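Local coordinates for secreted effector protein SopD (Salmonella typhimurium, PDB 5CPC) that acts inside host cells as a virulence effector, promoting membrane fission and macropinosome formation during invasion together with SopB and contributing to replication in macrophages, at residues D97-I101 with L112-D116; Q107-L111 with Q121-I127; L146-C151 with C249-L254; V153-K157 with E175-N179. All coordinates share one frame. Residues are numbered along the deposited sequence.

Contact 1 (D97-I101 with L112-D116)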
loop_
_atom_site.group_PDB
_atom_site.type_symbol
_atom_site.label_atom_id
_atom_site.label_comp_id
_atom_site.label_asym_id
_atom_site.label_seq_id
_atom_site.Cartn_x
_atom_site.Cartn_y
_atom_site.Cartn_z
ATOM N N ASP A 97 6.883 8.627 21.790
ATOM C CA ASP A 97 7.069 9.730 20.844
ATOM C C ASP A 97 8.504 9.747 20.302
ATOM O O ASP A 97 8.732 10.099 19.154
ATOM C CB ASP A 97 6.724 11.111 21.539
ATOM N N LEU A 98 9.457 9.342 21.138
ATOM C CA LEU A 98 10.881 9.353 20.808
ATOM C C LEU A 98 11.276 8.377 19.678
ATOM O O LEU A 98 12.316 8.582 19.024
ATOM C CB LEU A 98 11.712 9.094 22.078
ATOM C CG LEU A 98 11.737 10.110 23.242
ATOM C CD1 LEU A 98 10.342 10.479 23.786
ATOM C CD2 LEU A 98 12.638 9.664 24.384
ATOM N N PHE A 99 10.452 7.337 19.460
ATOM C CA PHE A 99 10.650 6.377 18.383
ATOM C C PHE A 99 9.962 6.850 17.158
ATOM O O PHE A 99 8.727 6.893 17.103
ATOM C CB PHE A 99 10.058 4.983 18.706
ATOM C CG PHE A 99 10.724 4.285 19.854
ATOM C CD1 PHE A 99 10.513 4.710 21.162
ATOM C CD2 PHE A 99 11.561 3.184 19.630
ATOM C CE1 PHE A 99 11.130 4.078 22.202
ATOM C CE2 PHE A 99 12.176 2.540 20.693
ATOM C CZ PHE A 99 11.947 2.957 21.973
ATOM N N THR A 100 10.732 7.166 16.132
ATOM C CA THR A 100 10.100 7.678 14.927
ATOM C C THR A 100 10.880 7.128 13.744
ATOM O O THR A 100 12.024 6.683 13.901
ATOM C CB THR A 100 10.159 9.291 14.923
ATOM O OG1 THR A 100 11.448 9.725 14.436
ATOM C CG2 THR A 100 10.016 9.849 16.368
ATOM N N ILE A 101 10.298 7.241 12.569
ATOM C CA ILE A 101 10.971 6.940 11.338
ATOM C C ILE A 101 11.008 8.174 10.452
ATOM O O ILE A 101 9.964 8.742 10.100
ATOM C CB ILE A 101 10.189 5.812 10.536
ATOM C CG1 ILE A 101 10.069 4.534 11.395
ATOM C CG2 ILE A 101 10.859 5.545 9.238
ATOM C CD1 ILE A 101 9.283 3.342 10.693
ATOM N N LEU A 112 15.415 4.495 11.191
ATOM C CA LEU A 112 14.680 4.137 12.393
ATOM C C LEU A 112 15.387 4.874 13.508
ATOM O O LEU A 112 16.572 4.636 13.719
ATOM C CB LEU A 112 14.721 2.616 12.627
ATOM C CG LEU A 112 13.825 1.702 11.753
ATOM C CD1 LEU A 112 13.978 1.994 10.259
ATOM C CD2 LEU A 112 14.074 0.169 12.094
ATOM N N MET A 113 14.647 5.752 14.196
ATOM C CA MET A 113 15.197 6.731 15.173
ATOM C C MET A 113 14.593 6.539 16.527
ATOM O O MET A 113 13.353 6.550 16.667
ATOM C CB MET A 113 14.869 8.168 14.759
ATOM C CG MET A 113 15.129 8.453 13.331
ATOM S SD MET A 113 16.743 9.207 13.159
ATOM C CE MET A 113 16.404 10.914 13.610
ATOM N N VAL A 114 15.470 6.385 17.503
ATOM C CA VAL A 114 15.096 6.270 18.902
ATOM C C VAL A 114 15.658 7.551 19.531
ATOM O O VAL A 114 16.808 7.599 19.988
ATOM C CB VAL A 114 15.688 4.988 19.520
ATOM C CG1 VAL A 114 15.459 4.936 21.017
ATOM C CG2 VAL A 114 15.076 3.715 18.833
ATOM N N GLY A 115 14.852 8.613 19.499
ATOM C CA GLY A 115 15.332 9.940 19.868
ATOM C C GLY A 115 16.183 10.401 18.716
ATOM O O GLY A 115 15.730 10.444 17.573
ATOM N N ASP A 116 17.436 10.703 19.017
ATOM C CA ASP A 116 18.415 11.107 18.007
ATOM C C ASP A 116 19.307 9.957 17.453
ATOM O O ASP A 116 20.020 10.145 16.467
ATOM C CB ASP A 116 19.252 12.282 18.561
ATOM C CG ASP A 116 18.479 13.590 18.537
ATOM O OD1 ASP A 116 17.236 13.553 18.358
ATOM O OD2 ASP A 116 19.099 14.659 18.690
#

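Contact 2 (Q107-L111 with Q121-I127)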
loop_
_atom_site.group_PDB
_atom_site.type_symbol
_atom_site.label_atom_id
_atom_site.label_comp_id
_atom_site.label_asym_id
_atom_site.label_seq_id
_atom_site.Cartn_x
_atom_site.Cartn_y
_atom_site.Cartn_z
ATOM N N GLN A 107 15.714 11.068 0.616
ATOM C CA GLN A 107 14.473 10.262 0.743
ATOM C C GLN A 107 14.583 8.923 -0.015
ATOM O O GLN A 107 13.710 8.569 -0.813
ATOM C CB GLN A 107 13.222 11.053 0.297
ATOM C CG GLN A 107 13.177 12.526 0.773
ATOM C CD GLN A 107 11.937 13.311 0.232
ATOM O OE1 GLN A 107 11.623 14.382 0.753
ATOM N NE2 GLN A 107 11.256 12.784 -0.815
ATOM N N THR A 108 15.668 8.196 0.225
ATOM C CA THR A 108 15.848 6.862 -0.356
ATOM C C THR A 108 16.206 5.837 0.745
ATOM O O THR A 108 16.417 4.640 0.486
ATOM C CB THR A 108 16.920 6.862 -1.479
ATOM O OG1 THR A 108 18.213 7.024 -0.904
ATOM C CG2 THR A 108 16.667 8.013 -2.480
ATOM N N GLN A 109 16.320 6.352 1.964
ATOM C CA GLN A 109 16.598 5.562 3.132
ATOM C C GLN A 109 15.621 5.977 4.199
ATOM O O GLN A 109 15.413 7.169 4.431
ATOM C CB GLN A 109 18.014 5.776 3.633
ATOM C CG GLN A 109 19.080 5.261 2.671
ATOM C CD GLN A 109 20.047 4.369 3.348
ATOM O OE1 GLN A 109 21.018 4.829 3.955
ATOM N NE2 GLN A 109 19.801 3.089 3.270
ATOM N N PHE A 110 14.978 4.989 4.804
ATOM C CA PHE A 110 14.194 5.204 6.020
ATOM C C PHE A 110 15.146 4.993 7.150
ATOM O O PHE A 110 15.939 4.060 7.113
ATOM C CB PHE A 110 12.970 4.280 6.121
ATOM C CG PHE A 110 11.964 4.511 5.042
ATOM C CD1 PHE A 110 11.035 5.571 5.127
ATOM C CD2 PHE A 110 11.950 3.704 3.913
ATOM C CE1 PHE A 110 10.086 5.800 4.102
ATOM C CE2 PHE A 110 10.997 3.896 2.883
ATOM C CZ PHE A 110 10.057 4.939 2.959
ATOM N N LEU A 111 15.094 5.896 8.127
ATOM C CA LEU A 111 15.963 5.871 9.286
ATOM C C LEU A 111 15.135 5.592 10.509
ATOM O O LEU A 111 14.258 6.352 10.838
ATOM C CB LEU A 111 16.653 7.229 9.453
ATOM C CG LEU A 111 17.435 7.826 8.283
ATOM C CD1 LEU A 111 18.035 9.191 8.680
ATOM C CD2 LEU A 111 18.551 6.903 7.840
ATOM N N GLN A 121 18.725 1.266 9.326
ATOM C CA GLN A 121 18.196 1.928 8.130
ATOM C C GLN A 121 17.721 0.909 7.112
ATOM O O GLN A 121 18.132 -0.260 7.174
ATOM C CB GLN A 121 19.270 2.727 7.462
ATOM C CG GLN A 121 20.210 3.416 8.430
ATOM C CD GLN A 121 21.090 4.430 7.743
ATOM O OE1 GLN A 121 21.981 4.991 8.352
ATOM N NE2 GLN A 121 20.822 4.686 6.468
ATOM N N SER A 122 16.886 1.341 6.165
ATOM C CA SER A 122 16.597 0.499 5.010
ATOM C C SER A 122 16.437 1.279 3.724
ATOM O O SER A 122 15.764 2.321 3.721
ATOM C CB SER A 122 15.388 -0.369 5.315
ATOM O OG SER A 122 15.758 -1.344 6.294
ATOM N N ASN A 123 17.110 0.811 2.660
ATOM C CA ASN A 123 16.935 1.359 1.317
ATOM C C ASN A 123 15.500 1.027 0.952
ATOM O O ASN A 123 14.994 -0.086 1.248
ATOM C CB ASN A 123 17.780 0.667 0.224
ATOM C CG ASN A 123 19.239 0.866 0.377
ATOM O OD1 ASN A 123 19.717 1.910 0.843
ATOM N ND2 ASN A 123 19.995 -0.152 -0.014
ATOM N N ILE A 124 14.860 1.971 0.287
ATOM C CA ILE A 124 13.482 1.791 -0.184
ATOM C C ILE A 124 13.408 0.788 -1.350
ATOM O O ILE A 124 12.424 0.080 -1.519
ATOM C CB ILE A 124 12.849 3.166 -0.583
ATOM C CG1 ILE A 124 11.432 2.961 -1.135
ATOM C CG2 ILE A 124 13.778 3.919 -1.565
ATOM C CD1 ILE A 124 10.421 4.000 -0.709
ATOM N N LYS A 125 14.444 0.736 -2.162
ATOM C CA LYS A 125 14.514 -0.274 -3.191
ATOM C C LYS A 125 14.650 -1.699 -2.640
ATOM O O LYS A 125 14.170 -2.621 -3.273
ATOM C CB LYS A 125 15.628 0.045 -4.147
ATOM C CG LYS A 125 15.402 1.414 -4.776
ATOM C CD LYS A 125 16.524 1.772 -5.743
ATOM C CE LYS A 125 16.503 3.258 -6.038
ATOM N NZ LYS A 125 17.442 3.493 -7.137
ATOM N N ASP A 126 15.289 -1.861 -1.478
ATOM C CA ASP A 126 15.332 -3.146 -0.795
ATOM C C ASP A 126 13.998 -3.489 -0.145
ATOM O O ASP A 126 13.554 -4.618 -0.279
ATOM C CB ASP A 126 16.490 -3.223 0.230
ATOM C CG ASP A 126 17.882 -3.169 -0.431
ATOM O OD1 ASP A 126 17.960 -3.354 -1.659
ATOM O OD2 ASP A 126 18.892 -2.942 0.286
ATOM N N ILE A 127 13.336 -2.523 0.500
ATOM C CA ILE A 127 11.979 -2.710 1.039
ATOM C C ILE A 127 11.003 -3.122 -0.048
ATOM O O ILE A 127 10.164 -3.978 0.172
ATOM C CB ILE A 127 11.400 -1.420 1.667
ATOM C CG1 ILE A 127 11.804 -1.285 3.109
ATOM C CG2 ILE A 127 9.841 -1.437 1.625
ATOM C CD1 ILE A 127 11.707 0.114 3.644
#

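Contact 3 (L146-C151 with C249-L254)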
loop_
_atom_site.group_PDB
_atom_site.type_symbol
_atom_site.label_atom_id
_atom_site.label_comp_id
_atom_site.label_asym_id
_atom_site.label_seq_id
_atom_site.Cartn_x
_atom_site.Cartn_y
_atom_site.Cartn_z
ATOM N N LEU A 146 1.582 6.852 4.696
ATOM C CA LEU A 146 0.748 5.745 4.265
ATOM C C LEU A 146 1.534 4.489 3.797
ATOM O O LEU A 146 1.116 3.347 4.053
ATOM C CB LEU A 146 -0.261 6.191 3.179
ATOM C CG LEU A 146 -1.099 5.079 2.568
ATOM C CD1 LEU A 146 -2.054 4.575 3.637
ATOM C CD2 LEU A 146 -1.938 5.555 1.339
ATOM N N PHE A 147 2.601 4.719 3.037
ATOM C CA PHE A 147 3.474 3.657 2.460
ATOM C C PHE A 147 4.005 2.844 3.614
ATOM O O PHE A 147 4.087 1.623 3.549
ATOM C CB PHE A 147 4.666 4.332 1.744
ATOM C CG PHE A 147 5.713 3.382 1.197
ATOM C CD1 PHE A 147 5.563 2.803 -0.032
ATOM C CD2 PHE A 147 6.871 3.092 1.933
ATOM C CE1 PHE A 147 6.518 1.926 -0.520
ATOM C CE2 PHE A 147 7.815 2.225 1.459
ATOM C CZ PHE A 147 7.654 1.648 0.226
ATOM N N LEU A 148 4.359 3.547 4.674
ATOM C CA LEU A 148 5.019 2.920 5.805
ATOM C C LEU A 148 3.982 2.084 6.579
ATOM O O LEU A 148 4.320 1.066 7.173
ATOM C CB LEU A 148 5.575 4.032 6.698
ATOM C CG LEU A 148 7.066 4.099 7.016
ATOM C CD1 LEU A 148 8.123 3.297 6.098
ATOM C CD2 LEU A 148 7.494 5.579 7.238
ATOM N N GLN A 149 2.738 2.553 6.592
ATOM C CA GLN A 149 1.634 1.890 7.312
ATOM C C GLN A 149 1.345 0.563 6.631
ATOM O O GLN A 149 1.086 -0.439 7.320
ATOM C CB GLN A 149 0.342 2.701 7.359
ATOM C CG GLN A 149 0.340 3.930 8.284
ATOM C CD GLN A 149 -1.014 4.631 8.216
ATOM O OE1 GLN A 149 -2.008 4.147 8.773
ATOM N NE2 GLN A 149 -1.075 5.717 7.477
ATOM N N ILE A 150 1.467 0.560 5.307
ATOM C CA ILE A 150 1.215 -0.644 4.539
ATOM C C ILE A 150 2.380 -1.593 4.792
ATOM O O ILE A 150 2.173 -2.798 4.867
ATOM C CB ILE A 150 1.076 -0.325 3.025
ATOM C CG1 ILE A 150 -0.214 0.502 2.780
ATOM C CG2 ILE A 150 1.124 -1.599 2.122
ATOM C CD1 ILE A 150 -0.114 1.414 1.530
ATOM N N CYS A 151 3.587 -1.039 4.864
ATOM C CA CYS A 151 4.772 -1.796 5.236
ATOM C C CYS A 151 4.548 -2.504 6.566
ATOM O O CYS A 151 4.841 -3.665 6.634
ATOM C CB CYS A 151 6.058 -0.923 5.251
ATOM S SG CYS A 151 6.668 -0.576 3.559
ATOM N N CYS A 249 4.452 3.948 -5.868
ATOM C CA CYS A 249 4.950 3.019 -4.782
ATOM C C CYS A 249 3.798 2.422 -3.948
ATOM O O CYS A 249 3.869 1.256 -3.513
ATOM C CB CYS A 249 5.945 3.692 -3.858
ATOM S SG CYS A 249 7.433 4.127 -4.715
ATOM N N ILE A 250 2.738 3.212 -3.732
ATOM C CA ILE A 250 1.656 2.758 -2.888
ATOM C C ILE A 250 0.824 1.774 -3.682
ATOM O O ILE A 250 0.589 0.638 -3.235
ATOM C CB ILE A 250 0.899 3.921 -2.262
ATOM C CG1 ILE A 250 1.752 4.544 -1.134
ATOM C CG2 ILE A 250 -0.473 3.435 -1.701
ATOM C CD1 ILE A 250 1.280 5.906 -0.667
ATOM N N SER A 251 0.429 2.126 -4.899
ATOM C CA SER A 251 -0.236 1.089 -5.687
ATOM C C SER A 251 0.611 -0.190 -5.940
ATOM O O SER A 251 0.075 -1.323 -5.974
ATOM C CB SER A 251 -0.962 1.685 -6.924
ATOM O OG SER A 251 -0.133 2.028 -7.960
ATOM N N TYR A 252 1.932 -0.045 -6.092
ATOM C CA TYR A 252 2.788 -1.193 -6.311
ATOM C C TYR A 252 2.755 -2.084 -5.093
ATOM O O TYR A 252 2.595 -3.312 -5.208
ATOM C CB TYR A 252 4.266 -0.771 -6.544
ATOM C CG TYR A 252 5.255 -1.888 -6.295
ATOM C CD1 TYR A 252 5.398 -2.932 -7.218
ATOM C CD2 TYR A 252 5.997 -1.954 -5.105
ATOM C CE1 TYR A 252 6.263 -3.994 -6.986
ATOM C CE2 TYR A 252 6.879 -3.035 -4.863
ATOM C CZ TYR A 252 6.991 -4.051 -5.826
ATOM O OH TYR A 252 7.847 -5.109 -5.638
ATOM N N LEU A 253 2.963 -1.465 -3.936
ATOM C CA LEU A 253 3.047 -2.234 -2.717
ATOM C C LEU A 253 1.721 -2.907 -2.345
ATOM O O LEU A 253 1.738 -4.063 -1.832
ATOM C CB LEU A 253 3.632 -1.400 -1.575
ATOM C CG LEU A 253 4.114 -2.025 -0.286
ATOM C CD1 LEU A 253 5.413 -2.834 -0.446
ATOM C CD2 LEU A 253 4.304 -0.915 0.677
ATOM N N LEU A 254 0.588 -2.234 -2.610
ATOM C CA LEU A 254 -0.735 -2.870 -2.434
ATOM C C LEU A 254 -1.009 -3.997 -3.372
ATOM O O LEU A 254 -1.483 -5.021 -2.934
ATOM C CB LEU A 254 -1.885 -1.878 -2.555
ATOM C CG LEU A 254 -1.932 -0.886 -1.402
ATOM C CD1 LEU A 254 -2.857 0.305 -1.768
ATOM C CD2 LEU A 254 -2.398 -1.635 -0.087
#

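Contact 4 (V153-K157 with E175-N179)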
loop_
_atom_site.group_PDB
_atom_site.type_symbol
_atom_site.label_atom_id
_atom_site.label_comp_id
_atom_site.label_asym_id
_atom_site.label_seq_id
_atom_site.Cartn_x
_atom_site.Cartn_y
_atom_site.Cartn_z
ATOM N N VAL A 153 1.799 -3.498 7.991
ATOM C CA VAL A 153 0.772 -4.496 7.950
ATOM C C VAL A 153 1.325 -5.707 7.242
ATOM O O VAL A 153 1.194 -6.840 7.740
ATOM C CB VAL A 153 -0.557 -3.932 7.343
ATOM C CG1 VAL A 153 -1.519 -5.068 6.925
ATOM C CG2 VAL A 153 -1.219 -3.088 8.366
ATOM N N ILE A 154 2.023 -5.470 6.132
ATOM C CA ILE A 154 2.605 -6.532 5.336
ATOM C C ILE A 154 3.636 -7.313 6.166
ATOM O O ILE A 154 3.743 -8.566 6.084
ATOM C CB ILE A 154 3.352 -5.994 4.129
ATOM C CG1 ILE A 154 2.386 -5.439 3.076
ATOM C CG2 ILE A 154 4.089 -7.124 3.453
ATOM C CD1 ILE A 154 3.082 -4.820 1.818
ATOM N N GLY A 155 4.423 -6.532 6.921
ATOM C CA GLY A 155 5.479 -7.065 7.755
ATOM C C GLY A 155 4.861 -7.908 8.833
ATOM O O GLY A 155 5.273 -9.028 9.033
ATOM N N SER A 156 3.829 -7.398 9.467
ATOM C CA SER A 156 3.157 -8.163 10.477
ATOM C C SER A 156 2.452 -9.448 9.988
ATOM O O SER A 156 2.353 -10.410 10.758
ATOM C CB SER A 156 2.198 -7.279 11.191
ATOM O OG SER A 156 1.286 -8.019 11.968
ATOM N N LYS A 157 1.998 -9.498 8.723
ATOM C CA LYS A 157 1.339 -10.709 8.229
ATOM C C LYS A 157 2.383 -11.727 7.918
ATOM O O LYS A 157 2.180 -12.915 8.180
ATOM C CB LYS A 157 0.474 -10.455 6.996
ATOM C CG LYS A 157 -0.655 -9.485 7.258
ATOM C CD LYS A 157 -1.670 -10.040 8.228
ATOM C CE LYS A 157 -2.808 -9.055 8.318
ATOM N NZ LYS A 157 -3.966 -9.597 9.048
ATOM N N GLU A 175 -5.083 -10.397 2.592
ATOM C CA GLU A 175 -5.084 -10.069 4.003
ATOM C C GLU A 175 -4.602 -8.684 4.192
ATOM O O GLU A 175 -5.016 -7.978 5.129
ATOM C CB GLU A 175 -4.197 -11.047 4.824
ATOM C CG GLU A 175 -4.889 -12.402 5.052
ATOM C CD GLU A 175 -6.226 -12.246 5.745
ATOM O OE1 GLU A 175 -6.281 -11.816 6.908
ATOM O OE2 GLU A 175 -7.234 -12.564 5.125
ATOM N N VAL A 176 -3.674 -8.293 3.354
ATOM C CA VAL A 176 -3.183 -6.905 3.451
ATOM C C VAL A 176 -4.281 -5.968 2.891
ATOM O O VAL A 176 -4.750 -5.064 3.592
ATOM C CB VAL A 176 -1.889 -6.739 2.664
ATOM C CG1 VAL A 176 -1.434 -5.239 2.662
ATOM C CG2 VAL A 176 -0.799 -7.707 3.191
ATOM N N THR A 177 -4.674 -6.206 1.625
ATOM C CA THR A 177 -5.644 -5.296 0.919
ATOM C C THR A 177 -7.022 -5.288 1.615
ATOM O O THR A 177 -7.672 -4.233 1.736
ATOM C CB THR A 177 -5.709 -5.496 -0.658
ATOM O OG1 THR A 177 -6.161 -6.816 -1.002
ATOM C CG2 THR A 177 -4.368 -5.247 -1.314
ATOM N N GLY A 178 -7.398 -6.435 2.193
ATOM C CA GLY A 178 -8.649 -6.561 2.968
ATOM C C GLY A 178 -8.636 -5.932 4.353
ATOM O O GLY A 178 -9.681 -5.765 4.974
ATOM N N ASN A 179 -7.441 -5.601 4.841
ATOM C CA ASN A 179 -7.241 -5.083 6.192
ATOM C C ASN A 179 -7.927 -3.744 6.523
ATOM O O ASN A 179 -7.626 -2.704 5.951
ATOM C CB ASN A 179 -5.731 -4.976 6.465
ATOM C CG ASN A 179 -5.434 -4.594 7.874
ATOM O OD1 ASN A 179 -5.226 -5.469 8.739
ATOM N ND2 ASN A 179 -5.397 -3.317 8.142
#

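Contact 1 (D97-I101 with L112-D116)
Leu-112 enters the contact opposite Ile-101 as a non-hydrogen-bonded antiparallel pair with CA atoms 4.8 Å apart. Its side chain lies on the same face of the sheet as those of Ile-101, Phe-99 and Val-114, the face covered by helix 76-90, where Phe-84 touches Ile-101, Leu-112 and Val-114. Met-113 and Thr-100 form a hydrogen-bonded pair: Thr-100 N donates to Met-113 O at 2.7 Å, and Met-113 N returns a bond to Thr-100 O at 2.8 Å. Met-113 O receives a CA-H...O contact from Phe-99 CA at 3.2 Å. This two-way exchange belongs to the antiparallel hairpin of strands 99-103 and 109-114, the first two of a three-stranded meander; their parts 99-101 and 112-114 run at 156° with axes 4.8 Å apart. On the opposite face, Thr-100 OG1 lies 3.8 Å from Met-113 CB and hydrogen-bonds to Lys-102. Val-114 pairs with Phe-99, placing CG1 over one face of the ring and CG2 3.6 Å from Phe-99 CE2. Gly-115, just past the strand, has a positive phi of 74°, which favours glycine; its N still donates to Leu-98 O at 2.6 Å, extending the pairing to the 3-10 segment preceding strand 99-103.

Contact 2 (Q107-L111 with Q121-I127)
Backbone hydrogen bonds set the register of this antiparallel hairpin, whose strands 109-111 and 121-123 run at 164° with axes 4.6 Å apart. Phe-110 N donates to Ser-122 O and Ser-122 N to Phe-110 O, both at 3.0 Å, flanked by the non-hydrogen-bonded pairs Gln-109 with Asn-123 and Leu-111 with Gln-121. A third bond, Ile-124 N to Thr-108 O at 3.1 Å, carries the pairing past the strand into the first residue of helix 124-127. CA-H...O contacts supplement these, as from Gln-109 CA to Ser-122 O at 3.4 Å. Amide side chains gather on one face of the sheet: Gln-109 NE2 lies 2.7 Å from Asn-123 OD1, while Asn-123 ND2 hydrogen-bonds to Asp-126 OD2 at 3.0 Å, linking the N-cap residue to the first turn of the helix. Apolar packing occupies the other face. There Phe-110 CE2 meets Ile-124 CD1, which sits at the ring edge, and Phe-110 CD2 meets Ile-127 CD1, each at 3.6 Å. Strand 99-103 adds Ile-101 and Met-103 beside the Phe-110 ring, helix 141-160 covers this face through Arg-144, Phe-147, Leu-148 and Cys-151, and Asp-77 and Ile-78 of helix 76-90 border Ile-127.

Contact 3 (L146-C151 with C249-L254)
Two nearly parallel helices pack here through purely apolar side chains in the buried interior; the centre of the contact lies about 3 Å from the centre of the chain. The segments 146-151 and 249-254 run at 13° to each other with axes 9.9 Å apart at closest approach, and no hydrogen bond crosses between them. Leu-253 reaches in centrally from the second helix: its CD2 lies 3.6 Å from Ile-150 CG2, 3.7 Å from Cys-151 SG and over one face of the Phe-147 ring, 4.2 Å from the ring centroid, in a CH-pi contact. The Phe-147 ring, with chi1 in the t rotamer, extends into the interface, so that its CE1 comes within 3.8 Å of Cys-249 CB, and Ile-250 CG1 sits at the ring edge. Ile-250 also fits between Leu-146 and Ile-150, its CD1 3.8 Å from Leu-146 CD2 and its CG2 3.8 Å from Ile-150 CD1. Ile-150 CD1 also lies 4.1 Å from Leu-254 CD2. The pairing thus joins helix 141-160 to a helix almost a hundred residues later. Around it, helix 180-190 packs on Leu-146 and Ile-150, helix 76-90 brings Ile-78 against Cys-151 and Leu-253, and helix 264-283 covers Ser-251 and Tyr-252 of helix 248-256.

Contact 4 (V153-K157 with E175-N179)
Val-176 presents its two methyl groups to the side of helix 141-160, where its CG1 lies 3.8 Å from Ile-154 CG1 and 4.3 Å from Val-153 CG1. This is helix-to-helix packing within a compact helical part of the chain: the polypeptide leaves helix 141-160, passes through the short helix 163-167 and returns in helix 169-177, whose C-terminal part faces the segment 153-157. Across the two segments the nearest CA atoms are those of Ile-154 and Val-176, 6.1 Å apart. Val-153 and Ile-154, with Lys-157 one turn later, form the side that meets the partner; the aliphatic part of Lys-157 extends beside Val-176, its CG 4.4 Å from Val-176 CG2. Asn-179 completes the contact from beyond that partner helix. As the N-cap residue before helix 180-190, it brings its side chain against Val-153 at the turn between consecutive helices. Leu-164 of helix 163-167 touches both Lys-157 and Glu-175, bordering the polar margin, while Ile-78 of helix 76-90 packs on Ile-154. Across that margin no hydrogen bond forms between the segments, but opposite charges approach where Lys-157 NZ stands 3.9 Å from Glu-175 OE1, a long salt bridge.

Contacts 1 and 2 share strand 109-114 and lie in the same three-stranded sheet, their centres about 16 Å apart. They meet where Ile-101 CG2 lies 4.0 Å from Phe-110 CB. Contact 2 then joins the helical interior of contact 3, about 13 Å away between centres: Phe-110 CZ lies 3.8 Å from Phe-147 CD2, and Ile-127 CG2 is equally far from Cys-151 SG. Contact 1 reaches contact 3 through Ile-101 CG2, 3.9 Å from Leu-148 CD2. Helix 141-160 serves contacts 3 and 4, which touch through Leu-253 CG and Ile-154 CD1 at 3.6 Å; contact 4 is nested within the chain loop closed by contact 3. Contact 4 touches neither sheet contact.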